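Local structure of ParA (Salmonella enterica subsp. enterica serovar Newport str. SL317, 3EZF) at the interface of chains A and B. The protein probably binds and hydrolyses ATP for plasmid partition and, with ADP bound, regulates transcription through a winged helix-turn-helix DNA-binding region. Coordinates in Å, arbitrary orientation; residue numbers count along the deposited sequence, not the author numbering. Chains: chain A/B, ParA.

Contact 1: the interface of chains A and B. Residues chain A 334-338, 340; chain B 13, 16-17.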
loop_
_atom_site.group_PDB
_atom_site.type_symbol
_atom_site.label_atom_id
_atom_site.label_comp_id
_atom_site.label_asym_id
_atom_site.label_seq_id
_atom_site.Cartn_x
_atom_site.Cartn_y
_atom_site.Cartn_z
ATOM N N ARG A 334 10.228 19.846 12.427
ATOM C CA ARG A 334 9.854 21.009 13.216
ATOM C C ARG A 334 9.716 22.228 12.310
ATOM O O ARG A 334 8.898 23.107 12.567
ATOM C CB ARG A 334 10.899 21.256 14.309
ATOM C CG ARG A 334 10.624 20.503 15.612
ATOM C CD ARG A 334 9.907 21.409 16.617
ATOM N NE ARG A 334 9.416 20.703 17.803
ATOM C CZ ARG A 334 10.159 19.929 18.588
ATOM N NH1 ARG A 334 11.447 19.738 18.319
ATOM N NH2 ARG A 334 9.617 19.357 19.654
ATOM N N GLU A 335 10.512 22.269 11.243
ATOM C CA GLU A 335 10.465 23.370 10.281
ATOM C C GLU A 335 9.054 23.575 9.747
ATOM O O GLU A 335 8.316 24.441 10.215
ATOM C CB GLU A 335 11.378 23.082 9.096
ATOM C CG GLU A 335 12.823 23.468 9.296
ATOM C CD GLU A 335 13.517 22.645 10.353
ATOM O OE1 GLU A 335 13.056 22.672 11.514
ATOM O OE2 GLU A 335 14.525 21.978 10.021
ATOM N N VAL A 336 8.700 22.764 8.754
ATOM C CA VAL A 336 7.391 22.814 8.118
ATOM C C VAL A 336 6.239 22.958 9.116
ATOM O O VAL A 336 5.589 24.008 9.192
ATOM C CB VAL A 336 7.165 21.549 7.246
ATOM C CG1 VAL A 336 8.034 21.616 6.007
ATOM C CG2 VAL A 336 7.506 20.300 8.033
ATOM N N TYR A 337 6.001 21.900 9.882
ATOM C CA TYR A 337 4.931 21.886 10.865
ATOM C C TYR A 337 5.025 23.030 11.871
ATOM O O TYR A 337 4.064 23.317 12.582
ATOM C CB TYR A 337 4.937 20.551 11.607
ATOM C CG TYR A 337 4.818 19.361 10.697
ATOM C CD1 TYR A 337 5.903 18.528 10.454
ATOM C CD2 TYR A 337 3.617 19.074 10.069
ATOM C CE1 TYR A 337 5.787 17.435 9.608
ATOM C CE2 TYR A 337 3.490 17.989 9.224
ATOM C CZ TYR A 337 4.574 17.173 8.994
ATOM O OH TYR A 337 4.420 16.103 8.146
ATOM N N ALA A 338 6.184 23.679 11.922
ATOM C CA ALA A 338 6.422 24.783 12.850
ATOM C C ALA A 338 5.861 24.475 14.242
ATOM O O ALA A 338 6.244 23.483 14.870
ATOM C CB ALA A 338 5.815 26.072 12.303
ATOM N N ASN A 340 2.885 23.632 14.821
ATOM C CA ASN A 340 1.970 22.508 14.625
ATOM C C ASN A 340 2.548 21.097 14.776
ATOM O O ASN A 340 1.801 20.122 14.732
ATOM C CB ASN A 340 1.271 22.629 13.264
ATOM C CG ASN A 340 0.149 23.657 13.273
ATOM O OD1 ASN A 340 -0.777 23.580 14.095
ATOM N ND2 ASN A 340 0.217 24.621 12.353
ATOM N N ILE B 13 2.020 25.193 6.268
ATOM C CA ILE B 13 2.778 23.946 6.249
ATOM C C ILE B 13 3.122 23.670 4.789
ATOM O O ILE B 13 4.238 23.270 4.452
ATOM C CB ILE B 13 1.934 22.749 6.731
ATOM C CG1 ILE B 13 1.359 23.015 8.127
ATOM C CG2 ILE B 13 2.775 21.483 6.690
ATOM C CD1 ILE B 13 2.397 23.139 9.230
ATOM N N ARG B 16 6.005 25.914 3.713
ATOM C CA ARG B 16 7.233 25.514 4.385
ATOM C C ARG B 16 7.773 24.263 3.713
ATOM O O ARG B 16 8.965 24.163 3.440
ATOM C CB ARG B 16 6.991 25.253 5.877
ATOM C CG ARG B 16 6.801 26.505 6.717
ATOM C CD ARG B 16 7.425 26.322 8.093
ATOM N NE ARG B 16 7.491 27.574 8.856
ATOM C CZ ARG B 16 8.328 27.799 9.873
ATOM N NH1 ARG B 16 9.183 26.858 10.261
ATOM N NH2 ARG B 16 8.315 28.970 10.505
ATOM N N ALA B 17 6.888 23.319 3.422
ATOM C CA ALA B 17 7.290 22.075 2.780
ATOM C C ALA B 17 7.883 22.332 1.404
ATOM O O ALA B 17 9.048 22.027 1.162
ATOM C CB ALA B 17 6.105 21.145 2.668
#

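Contact 2: the interface of chains A and B. Residues chain A 156-157, 213, 217, 258-259; chain B 258-259.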
loop_
_atom_site.group_PDB
_atom_site.type_symbol
_atom_site.label_atom_id
_atom_site.label_comp_id
_atom_site.label_asym_id
_atom_site.label_seq_id
_atom_site.Cartn_x
_atom_site.Cartn_y
_atom_site.Cartn_z
ATOM N N PRO A 156 -9.152 2.106 0.158
ATOM C CA PRO A 156 -9.502 0.943 -0.673
ATOM C C PRO A 156 -8.875 -0.375 -0.181
ATOM O O PRO A 156 -9.525 -1.424 -0.197
ATOM C CB PRO A 156 -9.000 1.346 -2.057
ATOM C CG PRO A 156 -9.185 2.868 -2.041
ATOM C CD PRO A 156 -8.681 3.239 -0.667
ATOM N N GLN A 157 -7.622 -0.315 0.272
ATOM C CA GLN A 157 -6.914 -1.503 0.751
ATOM C C GLN A 157 -7.481 -2.114 2.018
ATOM O O GLN A 157 -7.172 -3.252 2.343
ATOM C CB GLN A 157 -5.430 -1.200 0.963
ATOM C CG GLN A 157 -4.610 -1.260 -0.315
ATOM C CD GLN A 157 -4.942 -0.139 -1.280
ATOM O OE1 GLN A 157 -6.099 0.062 -1.653
ATOM N NE2 GLN A 157 -3.919 0.600 -1.696
ATOM N N GLY A 213 -12.523 0.873 -4.348
ATOM C CA GLY A 213 -11.625 1.523 -5.288
ATOM C C GLY A 213 -12.374 1.742 -6.591
ATOM O O GLY A 213 -12.313 2.808 -7.203
ATOM N N SER A 217 -13.587 5.297 -8.726
ATOM C CA SER A 217 -13.369 5.522 -10.149
ATOM C C SER A 217 -14.608 5.970 -10.902
ATOM O O SER A 217 -14.520 6.331 -12.075
ATOM C CB SER A 217 -12.847 4.244 -10.802
ATOM O OG SER A 217 -11.691 3.771 -10.130
ATOM N N HIS A 258 -3.536 8.967 -3.892
ATOM C CA HIS A 258 -4.171 9.194 -5.186
ATOM C C HIS A 258 -5.676 9.433 -5.129
ATOM O O HIS A 258 -6.177 10.402 -5.711
ATOM C CB HIS A 258 -3.878 7.993 -6.067
ATOM C CG HIS A 258 -3.472 6.787 -5.284
ATOM N ND1 HIS A 258 -2.251 6.691 -4.642
ATOM C CD2 HIS A 258 -4.146 5.656 -4.974
ATOM C CE1 HIS A 258 -2.195 5.560 -3.974
ATOM N NE2 HIS A 258 -3.333 4.908 -4.155
ATOM N N LEU A 259 -6.391 8.541 -4.442
ATOM C CA LEU A 259 -7.848 8.643 -4.296
ATOM C C LEU A 259 -8.248 10.112 -4.208
ATOM O O LEU A 259 -7.513 10.936 -3.655
ATOM C CB LEU A 259 -8.304 7.918 -3.025
ATOM C CG LEU A 259 -9.259 6.731 -3.172
ATOM C CD1 LEU A 259 -10.527 7.221 -3.835
ATOM C CD2 LEU A 259 -8.622 5.606 -3.979
ATOM N N HIS B 258 -7.313 0.580 -7.364
ATOM C CA HIS B 258 -8.205 1.697 -7.656
ATOM C C HIS B 258 -7.862 2.480 -8.919
ATOM O O HIS B 258 -8.734 2.720 -9.761
ATOM C CB HIS B 258 -8.193 2.629 -6.458
ATOM C CG HIS B 258 -6.999 2.427 -5.581
ATOM N ND1 HIS B 258 -6.838 1.307 -4.788
ATOM C CD2 HIS B 258 -5.874 3.162 -5.424
ATOM C CE1 HIS B 258 -5.670 1.361 -4.186
ATOM N NE2 HIS B 258 -5.059 2.477 -4.552
ATOM N N LEU B 259 -6.598 2.889 -9.035
ATOM C CA LEU B 259 -6.121 3.649 -10.197
ATOM C C LEU B 259 -6.843 3.168 -11.451
ATOM O O LEU B 259 -7.169 1.984 -11.579
ATOM C CB LEU B 259 -4.611 3.447 -10.376
ATOM C CG LEU B 259 -3.701 4.673 -10.275
ATOM C CD1 LEU B 259 -4.108 5.657 -11.349
ATOM C CD2 LEU B 259 -3.784 5.311 -8.893
#

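Contact 1: the interface of chains A and B
The guanidinium group of B:Arg16 lies against the C-terminal end of helix 324-337 of chain A, with the methyl group of A:Ala338 over the centre of one face, CB being 3.9 Å above the plane. A:Glu335 meets its edge, where CA lies in the guanidinium plane. The polar grip comes from the backbone: NH1 of B:Arg16 donates a hydrogen bond of 2.6 Å to the carbonyl O of A:Glu335. It is a bent bond, 128° at the hydrogen. The donor stands above the carbonyl plane, 46° out of it, and the oxygen is in turn tilted from the plane of the guanidinium. Carbonyls at a helix C-terminus probably make this end attractive to a positive charge. The carboxylate of A:Glu335 may add to it at longer range, since OE1 is 5.8 Å from NH1 of B:Arg16 and not in contact.

Closer to its backbone, CB of B:Arg16 packs on CA of A:Val336 at 3.3 Å. CG stands anti to the carbonyl carbon (chi1 -74°), and the bend at chi2 then carries CG and CD past the carbonyl O atoms of A:Val336 and A:Glu335 to the guanidinium. One branch of that valine, CG1, reaches past B:Arg16 to the backbone of the next residue, 3.3 Å from CA of B:Ala17. On the other flank B:Ile13 uses the end of its longer branch: CD1 presses on the backbone of A:Tyr337, 3.3 Å from CA of A:Tyr337, and beside the carbonyl O of A:Val336. The amide of A:Asn340 borders this methyl more loosely, ND2 being 4.1 Å from CD1 of B:Ile13.

The patch thus joins one side of helix 10-22, near the N-terminus of chain B, to the last turn of helix 324-337 and the 3-10 turn 338-340 of chain A, so that the N-terminal helix packs on the body of the other subunit.

Contact 2: the interface of chains A and B
B:His258, which buries far more surface here than any other residue of the patch, inserts its imidazole between A:His258 and the A:Pro156-A:Gln157 pair. In this deviant Walker-type ATPase of the ParA family, proline and glutamine close the D-L-D-P-Q segment at the end of strand 149-153 and just beyond it, probably the first switch region, while A:His258 and B:His258 follow the Walker B strand 250-254 in the D-T-G-P-H stretch.

The two histidines meet across the two-fold axis. Their side chains cross at about a right angle, yet the rings lie in nearly parallel planes, side by side through their NE2 and CD2 corners. NE2 of A:His258 and NE2 of B:His258 are 3.0 Å apart, a weak hydrogen bond whose direction is not decided. One of the two nitrogens would have to carry the proton and the other accept it.

Apolar groups cover one side of the B:His258 ring. CB of A:Pro156 sits 3.5 Å from ND1 of B:His258, and the methyl CD2 of A:Leu259 lies over the same face, near the root of the ring, 3.9 Å from CG of B:His258. The symmetry mate of that leucine contact places B:Leu259 against A:His258. Beyond CE1, slightly above the ring plane, lies the amide of A:Gln157, turned only 18° from that plane; its chain bends at chi2 (69°), bringing CD to 3.4 Å from CE1 of B:His258.

A:Gly213, in helix 212-216, supports the base of the ring, its CA 3.8 Å from CB of B:His258. Just after that helix, A:Ser217 carries its hydroxyl anti to its carbonyl carbon (chi1 -54°), where OG donates to the carbonyl O of A:Gly213 at 3.1 Å. The same OG of A:Ser217 is 3.2 Å from the backbone O of B:His258, a possible alternative acceptor.

The C-alpha centres of contact 1 and contact 2 are about 29 Å apart, and the two have no residue in common. Contact 2 lies on the two-fold axis, where the nucleotide-binding cores face each other through the same loop. Contact 1 lies off the axis and recurs with the chains exchanged, each subunit lending its N-terminal helix to the other. In the deposited dimer the two contacts probably secure the centre and the reciprocal arms. Because contact 2 involves probable switch segments, nucleotide state could influence pairing of the cores, while the arms might keep the subunits associated; the structure alone does not show this.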